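Long-range contacts in tannase (Lactobacillus plantarum, PDB 3WA7), which hydrolyses ester bonds of gallotannins as a tannase (EC 3.1.1.20) of the alpha/beta-hydrolase fold, probably releasing gallic acid: residues A28-Q33 against N46-A51; W226-P231 against T340-V345; D419-F424 against I449-D454. All blocks are in the same frame, centred on the assembly; numbering follows the deposited sequence.

Contact 1: A28-Q33 against N46-A51; sequences AARNIQ and NVFVPA
Asn46 CG sits anti to its carbonyl carbon (chi1 -62°), on the backbone-N side, and the amide oxygen reaches across to the main chain of Asn31, while Phe48 CG sits likewise (chi1 -55°), its CD2-CE2 side coming up to Ala28 CB and Arg30 NE. Asn46 OD1 accepts from Asn31 N at 2.9 Å, the donor lying nearly along the C=O axis, and Arg30 CB packs against the same oxygen. A side-chain acceptor thus takes up a backbone N-H where the regular antiparallel ladder gives way to a G1 beta bulge, in which Asn31 and Ile32 both face Leu45. Before the bulge, Ala29 and Val47 form a hydrogen-bonded pair, Ala29 N to Val47 O at 2.9 Å and Val47 N to Ala29 O at 2.7 Å. Their side chains share one face of the sheet, where Ile32 CD1 meets Val47 CG2 at 4.0 Å. On the other face Ala28 CB lies 3.6 Å from Phe48 CD2. Arg30, extended from CG to NE, crosses Phe48 at about a right angle, with NE at the ring edge, 3.9 Å from Phe48 CE2; its charge is paired with Asp85 and Glu15. The two strands form a hairpin within the large mixed sheet: Ala28 bonds on to Val13 of strand 13-19, Asn46 and Phe48 to strand 107-111, and Phe48 and Pro50 touch Leu102 of helix 95-103.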
ATOM      1  N   ALA A  28      13.119  -8.141  22.004  1.00  8.67           N
ATOM      2  CA  ALA A  28      13.428  -8.092  20.583  1.00  9.44           C
ATOM      3  C   ALA A  28      14.342  -9.219  20.119  1.00  9.31           C
ATOM      4  O   ALA A  28      15.250  -9.638  20.835  1.00  8.70           O
ATOM      5  CB  ALA A  28      14.066  -6.747  20.249  1.00 10.17           C
ATOM      6  N   ALA A  29      14.076  -9.710  18.912  1.00  9.12           N
ATOM      7  CA  ALA A  29      14.874 -10.757  18.281  1.00 10.57           C
ATOM      8  C   ALA A  29      15.055 -10.199  16.880  1.00 11.29           C
ATOM      9  O   ALA A  29      14.086 -10.082  16.129  1.00 11.12           O
ATOM     10  CB  ALA A  29      14.113 -12.075  18.243  1.00 10.84           C
ATOM     11  N   ARG A  30      16.287  -9.847  16.530  1.00 10.98           N
ATOM     12  CA  ARG A  30      16.540  -9.228  15.236  1.00 10.92           C
ATOM     13  C   ARG A  30      17.393  -9.984  14.231  1.00 11.14           C
ATOM     14  O   ARG A  30      18.092 -10.940  14.565  1.00 11.14           O
ATOM     15  CB  ARG A  30      17.178  -7.853  15.445  1.00 10.55           C
ATOM     16  CG  ARG A  30      16.454  -6.945  16.422  1.00 10.91           C
ATOM     17  CD  ARG A  30      17.140  -5.585  16.454  1.00 12.69           C
ATOM     18  NE  ARG A  30      16.470  -4.610  17.313  1.00 14.42           N
ATOM     19  CZ  ARG A  30      16.579  -4.558  18.637  1.00 15.57           C
ATOM     20  NH1 ARG A  30      17.335  -5.430  19.290  1.00 15.61           N
ATOM     21  NH2 ARG A  30      15.942  -3.610  19.310  1.00 16.27           N
ATOM     22  N   ASN A  31      17.323  -9.505  12.992  1.00 10.68           N
ATOM     23  CA  ASN A  31      18.078 -10.042  11.871  1.00 12.28           C
ATOM     24  C   ASN A  31      17.953 -11.545  11.707  1.00 12.25           C
ATOM     25  O   ASN A  31      18.948 -12.261  11.567  1.00 12.92           O
ATOM     26  CB  ASN A  31      19.544  -9.631  12.005  1.00 16.68           C
ATOM     27  CG  ASN A  31      19.726  -8.127  11.943  1.00 19.90           C
ATOM     28  OD1 ASN A  31      19.245  -7.474  11.016  1.00 23.49           O
ATOM     29  ND2 ASN A  31      20.417  -7.568  12.928  1.00 23.07           N
ATOM     30  N   ILE A  32      16.710 -12.005  11.709  1.00  9.71           N
ATOM     31  CA  ILE A  32      16.399 -13.412  11.552  1.00  9.61           C
ATOM     32  C   ILE A  32      16.191 -13.724  10.071  1.00 10.32           C
ATOM     33  O   ILE A  32      15.302 -13.169   9.432  1.00  9.70           O
ATOM     34  CB  ILE A  32      15.106 -13.777  12.318  1.00  8.90           C
ATOM     35  CG1 ILE A  32      15.305 -13.536  13.817  1.00 10.13           C
ATOM     36  CG2 ILE A  32      14.727 -15.225  12.041  1.00  8.66           C
ATOM     37  CD1 ILE A  32      14.032 -13.663  14.630  1.00 11.18           C
ATOM     38  N   GLN A  33      17.027 -14.600   9.530  1.00 11.21           N
ATOM     39  CA  GLN A  33      16.908 -15.004   8.133  1.00 11.94           C
ATOM     40  C   GLN A  33      15.601 -15.792   8.055  1.00 11.69           C
ATOM     41  O   GLN A  33      15.439 -16.785   8.765  1.00 12.53           O
ATOM     42  CB  GLN A  33      18.101 -15.889   7.769  1.00 14.25           C
ATOM     43  CG  GLN A  33      18.126 -16.400   6.348  1.00 18.09           C
ATOM     44  CD  GLN A  33      19.373 -17.217   6.071  1.00 20.79           C
ATOM     45  OE1 GLN A  33      20.494 -16.737   6.253  1.00 22.56           O
ATOM     46  NE2 GLN A  33      19.187 -18.455   5.629  1.00 20.12           N
ATOM     47  N   ASN A  46      12.586  -8.816  11.995  1.00  7.13           N
ATOM     48  CA  ASN A  46      12.758  -8.506  13.406  1.00  8.02           C
ATOM     49  C   ASN A  46      11.454  -8.810  14.127  1.00  7.87           C
ATOM     50  O   ASN A  46      10.370  -8.562  13.597  1.00  9.09           O
ATOM     51  CB  ASN A  46      13.099  -7.027  13.615  1.00  7.77           C
ATOM     52  CG  ASN A  46      14.406  -6.627  12.969  1.00  9.07           C
ATOM     53  OD1 ASN A  46      15.330  -7.431  12.849  1.00  9.35           O
ATOM     54  ND2 ASN A  46      14.502  -5.361  12.573  1.00  8.58           N
ATOM     55  N   VAL A  47      11.568  -9.338  15.342  1.00  6.53           N
ATOM     56  CA  VAL A  47      10.407  -9.679  16.152  1.00  6.66           C
ATOM     57  C   VAL A  47      10.410  -8.860  17.440  1.00  7.48           C
ATOM     58  O   VAL A  47      11.415  -8.813  18.147  1.00  7.85           O
ATOM     59  CB  VAL A  47      10.420 -11.175  16.526  1.00  5.68           C
ATOM     60  CG1 VAL A  47       9.214 -11.514  17.384  1.00  5.90           C
ATOM     61  CG2 VAL A  47      10.429 -12.020  15.265  1.00  4.52           C
ATOM     62  N   PHE A  48       9.286  -8.214  17.736  1.00  5.97           N
ATOM     63  CA  PHE A  48       9.164  -7.409  18.945  1.00  6.59           C
ATOM     64  C   PHE A  48       7.940  -7.868  19.727  1.00  6.44           C
ATOM     65  O   PHE A  48       6.839  -7.968  19.183  1.00  5.83           O
ATOM     66  CB  PHE A  48       9.075  -5.929  18.583  1.00  6.61           C
ATOM     67  CG  PHE A  48      10.216  -5.465  17.731  1.00  5.94           C
ATOM     68  CD1 PHE A  48      10.063  -5.325  16.355  1.00  4.69           C
ATOM     69  CD2 PHE A  48      11.465  -5.229  18.296  1.00  5.76           C
ATOM     70  CE1 PHE A  48      11.139  -4.961  15.551  1.00  6.83           C
ATOM     71  CE2 PHE A  48      12.552  -4.862  17.498  1.00  5.54           C
ATOM     72  CZ  PHE A  48      12.386  -4.729  16.122  1.00  4.70           C
ATOM     73  N   VAL A  49       8.149  -8.142  21.010  1.00  6.39           N
ATOM     74  CA  VAL A  49       7.090  -8.660  21.863  1.00  5.28           C
ATOM     75  C   VAL A  49       6.913  -7.901  23.172  1.00  6.29           C
ATOM     76  O   VAL A  49       7.887  -7.630  23.871  1.00  7.04           O
ATOM     77  CB  VAL A  49       7.384 -10.139  22.219  1.00  6.87           C
ATOM     78  CG1 VAL A  49       6.233 -10.729  23.020  1.00  8.46           C
ATOM     79  CG2 VAL A  49       7.637 -10.945  20.949  1.00  7.50           C
ATOM     80  N   PRO A  50       5.664  -7.539  23.514  1.00  5.91           N
ATOM     81  CA  PRO A  50       5.434  -6.822  24.773  1.00  6.52           C
ATOM     82  C   PRO A  50       5.980  -7.699  25.901  1.00  6.54           C
ATOM     83  O   PRO A  50       5.763  -8.910  25.908  1.00  5.91           O
ATOM     84  CB  PRO A  50       3.915  -6.696  24.819  1.00  6.13           C
ATOM     85  CG  PRO A  50       3.565  -6.535  23.351  1.00  7.69           C
ATOM     86  CD  PRO A  50       4.430  -7.607  22.712  1.00  5.89           C
ATOM     87  N   ALA A  51       6.684  -7.089  26.848  1.00  6.65           N
ATOM     88  CA  ALA A  51       7.283  -7.831  27.952  1.00  7.30           C
ATOM     89  C   ALA A  51       6.309  -8.741  28.700  1.00  6.78           C
ATOM     90  O   ALA A  51       6.692  -9.815  29.168  1.00  6.76           O
ATOM     91  CB  ALA A  51       7.941  -6.858  28.933  1.00  7.23           C
TER

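Contact 2: W226-P231 against T340-V345; sequences WHRYQP and TRMKAV
Trp226 and Ala344 meet face to methyl: Ala344 CB stands over the five-membered ring, 4.2 Å from its centroid and 16° off the normal, displaced toward the rim near NE1 and CD1. With Trp226 CG between the backbone N and the carbonyl carbon (chi1 50°), the indole lies beside Ala344. Trp226 CB rests against Arg341 CD at 3.7 Å. Arg341 bends at chi3, and within the irregular segment 340-345 its NH1 donates to Lys343 O at 3.0 Å, in the guanidinium plane, while NH2 makes a salt bridge with Glu217. Arg228 is also bent at chi3. Lys343 CG lies over one face of the Arg228 guanidinium, 3.6 Å from Arg228 NH1, and the CE of selenomethionine Met342 lies 3.6 Å from Arg228 NH2. The extended Met342 side chain crosses Arg228 at about a right angle, with CG packed on Arg228 CB. Lys343 NZ bonds Asp421 O and a glycerol, and stays 5.1 Å from Arg228 NH2, a group of like charge. Along the backbone, His227 N donates to Arg341 O at 2.9 Å. Met342 O, beside Trp226 CB and Arg228 CD, is buried without a polar partner. Strand 225-232, paired antiparallel with strand 241-249, packs against the loop after helix 332-339, in what is probably an insertion between core strands 199-203 and 410-414 of the alpha/beta-hydrolase fold, close to the probable active site.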
ATOM      1  N   TRP A 226       1.728  20.390 -14.154  1.00 10.49           N
ATOM      2  CA  TRP A 226       1.937  19.443 -13.069  1.00 10.81           C
ATOM      3  C   TRP A 226       2.962  20.008 -12.097  1.00 10.90           C
ATOM      4  O   TRP A 226       3.817  20.811 -12.477  1.00 11.23           O
ATOM      5  CB  TRP A 226       2.388  18.075 -13.598  1.00 11.78           C
ATOM      6  CG  TRP A 226       3.536  18.106 -14.561  1.00 12.91           C
ATOM      7  CD1 TRP A 226       3.465  18.220 -15.922  1.00 13.21           C
ATOM      8  CD2 TRP A 226       4.928  18.001 -14.240  1.00 13.79           C
ATOM      9  NE1 TRP A 226       4.726  18.188 -16.467  1.00 13.36           N
ATOM     10  CE2 TRP A 226       5.643  18.056 -15.456  1.00 13.53           C
ATOM     11  CE3 TRP A 226       5.642  17.866 -13.041  1.00 14.84           C
ATOM     12  CZ2 TRP A 226       7.040  17.980 -15.510  1.00 14.89           C
ATOM     13  CZ3 TRP A 226       7.034  17.790 -13.094  1.00 17.19           C
ATOM     14  CH2 TRP A 226       7.715  17.848 -14.323  1.00 16.88           C
ATOM     15  N   HIS A 227       2.871  19.584 -10.842  1.00 10.17           N
ATOM     16  CA  HIS A 227       3.766  20.067  -9.796  1.00 10.66           C
ATOM     17  C   HIS A 227       4.112  18.947  -8.826  1.00 10.95           C
ATOM     18  O   HIS A 227       3.223  18.261  -8.330  1.00 10.39           O
ATOM     19  CB  HIS A 227       3.078  21.197  -9.023  1.00 11.63           C
ATOM     20  CG  HIS A 227       2.520  22.272  -9.900  1.00 13.02           C
ATOM     21  ND1 HIS A 227       3.267  23.351 -10.321  1.00 14.54           N
ATOM     22  CD2 HIS A 227       1.309  22.399 -10.490  1.00 13.04           C
ATOM     23  CE1 HIS A 227       2.539  24.096 -11.133  1.00 13.88           C
ATOM     24  NE2 HIS A 227       1.347  23.541 -11.252  1.00 15.54           N
ATOM     25  N   ARG A 228       5.400  18.768  -8.550  1.00 10.84           N
ATOM     26  CA  ARG A 228       5.826  17.734  -7.613  1.00 13.55           C
ATOM     27  C   ARG A 228       7.187  18.086  -7.033  1.00 15.17           C
ATOM     28  O   ARG A 228       7.748  19.138  -7.334  1.00 16.22           O
ATOM     29  CB  ARG A 228       5.896  16.372  -8.317  1.00 13.67           C
ATOM     30  CG  ARG A 228       6.967  16.274  -9.393  1.00 14.88           C
ATOM     31  CD  ARG A 228       6.729  15.084 -10.319  1.00 16.76           C
ATOM     32  NE  ARG A 228       6.786  13.797  -9.628  1.00 17.76           N
ATOM     33  CZ  ARG A 228       6.499  12.631 -10.203  1.00 18.84           C
ATOM     34  NH1 ARG A 228       6.130  12.591 -11.478  1.00 18.36           N
ATOM     35  NH2 ARG A 228       6.587  11.503  -9.510  1.00 17.54           N
ATOM     36  N   TYR A 229       7.704  17.208  -6.184  1.00 17.28           N
ATOM     37  CA  TYR A 229       9.016  17.407  -5.588  1.00 19.35           C
ATOM     38  C   TYR A 229       9.850  16.181  -5.925  1.00 21.35           C
ATOM     39  O   TYR A 229       9.427  15.051  -5.677  1.00 22.91           O
ATOM     40  CB  TYR A 229       8.917  17.567  -4.065  1.00 19.89           C
ATOM     41  CG  TYR A 229       8.314  18.882  -3.621  1.00 21.20           C
ATOM     42  CD1 TYR A 229       6.933  19.069  -3.602  1.00 22.24           C
ATOM     43  CD2 TYR A 229       9.127  19.956  -3.256  1.00 22.04           C
ATOM     44  CE1 TYR A 229       6.375  20.294  -3.233  1.00 23.33           C
ATOM     45  CE2 TYR A 229       8.581  21.186  -2.886  1.00 22.49           C
ATOM     46  CZ  TYR A 229       7.204  21.347  -2.878  1.00 23.58           C
ATOM     47  OH  TYR A 229       6.654  22.560  -2.523  1.00 26.38           O
ATOM     48  N   GLN A 230      11.024  16.400  -6.508  1.00 21.68           N
ATOM     49  CA  GLN A 230      11.890  15.286  -6.860  1.00 23.21           C
ATOM     50  C   GLN A 230      13.083  15.220  -5.918  1.00 22.16           C
ATOM     51  O   GLN A 230      13.716  16.234  -5.623  1.00 20.56           O
ATOM     52  CB  GLN A 230      12.386  15.407  -8.304  1.00 25.82           C
ATOM     53  CG  GLN A 230      13.377  16.531  -8.539  1.00 30.04           C
ATOM     54  CD  GLN A 230      14.072  16.416  -9.882  1.00 32.81           C
ATOM     55  OE1 GLN A 230      13.430  16.438 -10.933  1.00 34.02           O
ATOM     56  NE2 GLN A 230      15.394  16.290  -9.853  1.00 34.66           N
ATOM     57  N   PRO A 231      13.398  14.017  -5.423  1.00 21.94           N
ATOM     58  CA  PRO A 231      14.530  13.855  -4.512  1.00 22.44           C
ATOM     59  C   PRO A 231      15.842  14.198  -5.204  1.00 22.06           C
ATOM     60  O   PRO A 231      16.010  13.942  -6.396  1.00 22.46           O
ATOM     61  CB  PRO A 231      14.438  12.384  -4.115  1.00 22.80           C
ATOM     62  CG  PRO A 231      13.854  11.746  -5.337  1.00 23.15           C
ATOM     63  CD  PRO A 231      12.760  12.719  -5.707  1.00 23.90           C
ATOM     64  N   THR A 340      -4.289  20.411  -7.683  1.00  8.01           N
ATOM     65  CA  THR A 340      -3.208  20.311  -8.671  1.00  7.82           C
ATOM     66  C   THR A 340      -2.791  18.896  -9.066  1.00  6.75           C
ATOM     67  O   THR A 340      -2.877  17.941  -8.283  1.00  6.41           O
ATOM     68  CB  THR A 340      -1.911  21.080  -8.255  1.00  8.84           C
ATOM     69  OG1 THR A 340      -1.192  20.338  -7.262  1.00  8.53           O
ATOM     70  CG2 THR A 340      -2.254  22.467  -7.720  1.00 10.32           C
ATOM     71  N   ARG A 341      -2.353  18.781 -10.313  1.00  6.72           N
ATOM     72  CA  ARG A 341      -1.874  17.529 -10.877  1.00  7.04           C
ATOM     73  C   ARG A 341      -0.425  17.363 -10.433  1.00  6.35           C
ATOM     74  O   ARG A 341       0.341  18.324 -10.431  1.00  7.44           O
ATOM     75  CB  ARG A 341      -1.945  17.591 -12.408  1.00  7.36           C
ATOM     76  CG  ARG A 341      -1.162  16.495 -13.124  1.00  9.11           C
ATOM     77  CD  ARG A 341      -0.935  16.850 -14.590  1.00  9.27           C
ATOM     78  NE  ARG A 341      -2.098  16.590 -15.433  1.00  9.91           N
ATOM     79  CZ  ARG A 341      -2.397  15.402 -15.955  1.00  8.22           C
ATOM     80  NH1 ARG A 341      -1.619  14.353 -15.722  1.00  7.45           N
ATOM     81  NH2 ARG A 341      -3.472  15.265 -16.720  1.00  8.04           N
HETATM   82  N   MSE A 342      -0.052  16.144 -10.065  1.00  5.79           N
HETATM   83  CA  MSE A 342       1.306  15.870  -9.618  1.00  6.41           C
HETATM   84  C   MSE A 342       2.173  15.276 -10.721  1.00  7.16           C
HETATM   85  O   MSE A 342       3.256  15.781 -11.014  1.00  8.48           O
HETATM   86  CB  MSE A 342       1.277  14.899  -8.438  1.00  8.11           C
HETATM   87  CG  MSE A 342       2.643  14.559  -7.885  1.00  9.93           C
HETATM   88 SE   MSE A 342       2.549  13.089  -6.648  1.00 15.49          SE
HETATM   89  CE  MSE A 342       4.362  12.454  -6.811  1.00 13.86           C
ATOM     90  N   LYS A 343       1.681  14.203 -11.332  1.00  7.41           N
ATOM     91  CA  LYS A 343       2.417  13.494 -12.373  1.00  7.62           C
ATOM     92  C   LYS A 343       2.022  13.845 -13.804  1.00  8.37           C
ATOM     93  O   LYS A 343       0.894  14.262 -14.069  1.00  7.64           O
ATOM     94  CB  LYS A 343       2.261  11.987 -12.154  1.00  6.83           C
ATOM     95  CG  LYS A 343       2.754  11.525 -10.789  1.00  5.38           C
ATOM     96  CD  LYS A 343       2.453  10.057 -10.552  1.00  6.95           C
ATOM     97  CE  LYS A 343       3.022   9.591  -9.219  1.00  7.28           C
ATOM     98  NZ  LYS A 343       2.753   8.144  -8.976  1.00  4.11           N
ATOM     99  N   ALA A 344       2.970  13.660 -14.720  1.00  8.51           N
ATOM    100  CA  ALA A 344       2.753  13.933 -16.137  1.00 10.49           C
ATOM    101  C   ALA A 344       2.026  12.761 -16.795  1.00 11.94           C
ATOM    102  O   ALA A 344       1.413  11.945 -16.106  1.00 11.87           O
ATOM    103  CB  ALA A 344       4.089  14.185 -16.831  1.00 12.15           C
ATOM    104  N   VAL A 345       2.109  12.669 -18.120  1.00 11.28           N
ATOM    105  CA  VAL A 345       1.419  11.612 -18.858  1.00  9.55           C
ATOM    106  C   VAL A 345       2.341  10.765 -19.743  1.00  9.12           C
ATOM    107  O   VAL A 345       3.094  11.302 -20.554  1.00 10.79           O
ATOM    108  CB  VAL A 345       0.321  12.222 -19.765  1.00  9.97           C
ATOM    109  CG1 VAL A 345      -0.509  11.119 -20.407  1.00  9.96           C
ATOM    110  CG2 VAL A 345      -0.559  13.157 -18.957  1.00  9.47           C
TER

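Contact 3: D419-F424 against I449-D454; sequences DRDTSF and IPHSGD. With SO4 (sulfate ion), chain C.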
ATOM      1  N   ASP A 419      -3.924  13.554  -1.539  1.00  5.52           N
ATOM      2  CA  ASP A 419      -2.927  12.652  -2.111  1.00  6.16           C
ATOM      3  C   ASP A 419      -3.169  12.520  -3.617  1.00  6.69           C
ATOM      4  O   ASP A 419      -4.181  11.961  -4.039  1.00  6.97           O
ATOM      5  CB  ASP A 419      -3.045  11.278  -1.436  1.00  6.36           C
ATOM      6  CG  ASP A 419      -1.991  10.293  -1.905  1.00  7.84           C
ATOM      7  OD1 ASP A 419      -1.544  10.393  -3.065  1.00  7.55           O
ATOM      8  OD2 ASP A 419      -1.625   9.395  -1.112  1.00  6.40           O
ATOM      9  N   ARG A 420      -2.235  13.035  -4.417  1.00  4.94           N
ATOM     10  CA  ARG A 420      -2.347  12.991  -5.875  1.00  7.37           C
ATOM     11  C   ARG A 420      -1.379  12.008  -6.534  1.00  5.37           C
ATOM     12  O   ARG A 420      -1.137  12.089  -7.742  1.00  5.28           O
ATOM     13  CB  ARG A 420      -2.104  14.387  -6.460  1.00  6.46           C
ATOM     14  CG  ARG A 420      -2.893  15.484  -5.768  1.00  7.68           C
ATOM     15  CD  ARG A 420      -1.965  16.429  -5.039  1.00  8.05           C
ATOM     16  NE  ARG A 420      -1.194  17.249  -5.968  1.00  9.02           N
ATOM     17  CZ  ARG A 420       0.133  17.250  -6.060  1.00 10.24           C
ATOM     18  NH1 ARG A 420       0.865  16.464  -5.278  1.00 11.70           N
ATOM     19  NH2 ARG A 420       0.731  18.049  -6.937  1.00  9.97           N
ATOM     20  N   ASP A 421      -0.825  11.079  -5.758  1.00  5.66           N
ATOM     21  CA  ASP A 421       0.116  10.113  -6.321  1.00  5.85           C
ATOM     22  C   ASP A 421      -0.573   9.125  -7.250  1.00  6.61           C
ATOM     23  O   ASP A 421       0.061   8.513  -8.108  1.00  6.89           O
ATOM     24  CB  ASP A 421       0.868   9.389  -5.205  1.00  7.04           C
ATOM     25  CG  ASP A 421       1.960  10.249  -4.602  1.00  9.62           C
ATOM     26  OD1 ASP A 421       1.636  11.300  -4.011  1.00  8.93           O
ATOM     27  OD2 ASP A 421       3.147   9.885  -4.735  1.00  9.74           O
ATOM     28  N   THR A 422      -1.878   8.973  -7.069  1.00  6.67           N
ATOM     29  CA  THR A 422      -2.679   8.117  -7.931  1.00  5.55           C
ATOM     30  C   THR A 422      -4.106   8.640  -7.806  1.00  5.05           C
ATOM     31  O   THR A 422      -4.444   9.294  -6.820  1.00  5.53           O
ATOM     32  CB  THR A 422      -2.599   6.621  -7.518  1.00  4.72           C
ATOM     33  OG1 THR A 422      -3.127   5.810  -8.575  1.00  5.84           O
ATOM     34  CG2 THR A 422      -3.383   6.361  -6.238  1.00  5.53           C
ATOM     35  N   SER A 423      -4.935   8.380  -8.806  1.00  4.03           N
ATOM     36  CA  SER A 423      -6.315   8.853  -8.772  1.00  4.32           C
ATOM     37  C   SER A 423      -7.109   8.286  -7.604  1.00  4.73           C
ATOM     38  O   SER A 423      -6.872   7.159  -7.164  1.00  5.22           O
ATOM     39  CB  SER A 423      -7.035   8.489 -10.073  1.00  5.52           C
ATOM     40  OG  SER A 423      -8.423   8.768  -9.969  1.00  5.58           O
ATOM     41  N   PHE A 424      -8.054   9.080  -7.109  1.00  4.91           N
ATOM     42  CA  PHE A 424      -8.926   8.661  -6.018  1.00  4.91           C
ATOM     43  C   PHE A 424      -9.709   7.437  -6.474  1.00  5.17           C
ATOM     44  O   PHE A 424     -10.130   6.623  -5.660  1.00  5.85           O
ATOM     45  CB  PHE A 424      -9.912   9.778  -5.670  1.00  4.62           C
ATOM     46  CG  PHE A 424      -9.254  11.033  -5.181  1.00  5.38           C
ATOM     47  CD1 PHE A 424      -9.467  12.244  -5.832  1.00  3.61           C
ATOM     48  CD2 PHE A 424      -8.420  11.002  -4.067  1.00  5.77           C
ATOM     49  CE1 PHE A 424      -8.855  13.415  -5.378  1.00  5.18           C
ATOM     50  CE2 PHE A 424      -7.804  12.161  -3.605  1.00  5.65           C
ATOM     51  CZ  PHE A 424      -8.022  13.370  -4.260  1.00  5.85           C
ATOM     52  N   ILE A 449      -5.245  15.243   3.784  1.00  9.43           N
ATOM     53  CA  ILE A 449      -4.134  14.380   4.162  1.00  8.20           C
ATOM     54  C   ILE A 449      -3.336  14.110   2.895  1.00  9.08           C
ATOM     55  O   ILE A 449      -3.890  13.687   1.882  1.00  7.04           O
ATOM     56  CB  ILE A 449      -4.629  13.048   4.762  1.00  9.74           C
ATOM     57  CG1 ILE A 449      -5.215  13.298   6.153  1.00 10.82           C
ATOM     58  CG2 ILE A 449      -3.476  12.052   4.862  1.00 10.09           C
ATOM     59  CD1 ILE A 449      -4.200  13.837   7.144  1.00 12.91           C
ATOM     60  N   PRO A 450      -2.025  14.382   2.929  1.00  9.77           N
ATOM     61  CA  PRO A 450      -1.160  14.164   1.769  1.00  9.85           C
ATOM     62  C   PRO A 450      -0.809  12.696   1.600  1.00  9.14           C
ATOM     63  O   PRO A 450      -1.357  11.831   2.283  1.00  9.38           O
ATOM     64  CB  PRO A 450       0.063  15.006   2.103  1.00 11.16           C
ATOM     65  CG  PRO A 450       0.190  14.778   3.580  1.00 10.56           C
ATOM     66  CD  PRO A 450      -1.253  14.928   4.061  1.00 10.65           C
ATOM     67  N   HIS A 451       0.108  12.427   0.677  1.00  8.79           N
ATOM     68  CA  HIS A 451       0.570  11.075   0.416  1.00  9.61           C
ATOM     69  C   HIS A 451       1.359  10.652   1.653  1.00 11.34           C
ATOM     70  O   HIS A 451       2.490  11.097   1.857  1.00 12.88           O
ATOM     71  CB  HIS A 451       1.468  11.078  -0.823  1.00  9.30           C
ATOM     72  CG  HIS A 451       1.888   9.715  -1.271  1.00  9.52           C
ATOM     73  ND1 HIS A 451       0.986   8.746  -1.654  1.00  9.72           N
ATOM     74  CD2 HIS A 451       3.117   9.164  -1.412  1.00 11.28           C
ATOM     75  CE1 HIS A 451       1.642   7.657  -2.013  1.00 11.32           C
ATOM     76  NE2 HIS A 451       2.935   7.883  -1.875  1.00 10.56           N
ATOM     77  N   SER A 452       0.753   9.805   2.480  1.00  9.09           N
ATOM     78  CA  SER A 452       1.392   9.357   3.713  1.00 10.17           C
ATOM     79  C   SER A 452       0.578   8.244   4.358  1.00  8.36           C
ATOM     80  O   SER A 452      -0.426   7.807   3.807  1.00  8.36           O
ATOM     81  CB  SER A 452       1.486  10.528   4.687  1.00 10.51           C
ATOM     82  OG  SER A 452       0.187  11.014   4.985  1.00 12.56           O
ATOM     83  N   GLY A 453       1.016   7.794   5.532  1.00  9.01           N
ATOM     84  CA  GLY A 453       0.299   6.744   6.235  1.00  8.51           C
ATOM     85  C   GLY A 453       0.531   6.788   7.736  1.00  8.73           C
ATOM     86  O   GLY A 453       1.246   7.661   8.229  1.00  9.19           O
ATOM     87  N   ASP A 454      -0.089   5.856   8.458  1.00  8.36           N
ATOM     88  CA  ASP A 454       0.061   5.751   9.911  1.00  8.29           C
ATOM     89  C   ASP A 454      -0.205   7.053  10.672  1.00  8.67           C
ATOM     90  O   ASP A 454       0.394   7.294  11.720  1.00  9.31           O
ATOM     91  CB  ASP A 454       1.473   5.254  10.246  1.00  7.85           C
ATOM     92  CG  ASP A 454       1.722   3.821   9.789  1.00  9.84           C
ATOM     93  OD1 ASP A 454       1.024   3.352   8.868  1.00 11.07           O
ATOM     94  OD2 ASP A 454       2.632   3.167  10.342  1.00  9.80           O
TER
HETATM   95  S   SO4 C 502       6.607   6.571  -2.213  1.00 14.54           S
HETATM   96  O1  SO4 C 502       7.426   6.520  -0.988  1.00 20.98           O
HETATM   97  O2  SO4 C 502       5.574   7.608  -2.076  1.00 20.72           O
HETATM   98  O3  SO4 C 502       7.471   6.908  -3.353  1.00 19.30           O
HETATM   99  O4  SO4 C 502       5.969   5.261  -2.432  1.00 14.71           O
HETATM  100  O   HOH W   1      -2.548   9.424   1.318  1.00  9.27           O
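The His-carboxylate pair of a probable Ser-His-Asp catalytic triad, as in other alpha/beta-hydrolases, joins the loop after strand 410-414 to the loop after strand 440-444. His451 ND1 donates to Asp419 OD2 at 2.7 Å, in the imidazole plane; the donor meets the oxygen on its syn side, 29° out of the carboxylate plane, and carboxylate and ring stand nearly perpendicular (85°). CG is anti to the backbone N in both residues (His451 chi1 -174°), bringing ring and carboxylate together. The second oxygen, Asp419 OD1, accepts from Asp421 N at 2.9 Å, closing an Asx turn that helps fix the carboxylate. Water 1 donates to both Asp419 OD2 (2.6 Å) and Pro450 O, giving OD2 a second donor and tying it to the histidine loop. The carboxylate of Asp421 lies stacked over one face of the imidazole, CG above its centre, with OD1 3.2 Å from His451 CG. Asp421 CB also makes a CH-pi contact with the ring, and Asp421 OD2 bonds to a glycerol. At the far edge, His451 NE2 bonds Ser163 OG of the probable nucleophile elbow and, weakly, sulfate O2. An alanine at His451 would probably leave Asp419 OD2 without its imidazole donor, open a gap beside the Asp421 carboxylate and break the connection to Ser163. The linked bonds from Asp419 through His451 to Ser163 are consistent with a charge relay in which the imidazole shuttles a proton for the serine, while the sulfate, also held by Ser163 and Gly77 N, may occupy part of the substrate site.

In the fold
From the N terminus the three contacts close in series, with neither nesting nor crossing. Contact 1 closes the short hairpin between strands 22-33 and 44-50, near one end of the large mixed sheet. Contact 2 spans 108 intervening residues, bringing the loop after helix 332-339 back to strand 225-232. Contact 3 then joins the loops following strands 410-414 and 440-444, neighbours at the other end of that sheet. Contacts 1 and 2 lie on opposite sides of the chain's centre, their centres about 39 Å apart. Contacts 2 and 3 touch: a probable hydrogen bond from Arg420 NH2 to His227 O and the packing of Met342 on Asp421 tie the probably inserted region to the probable catalytic loops.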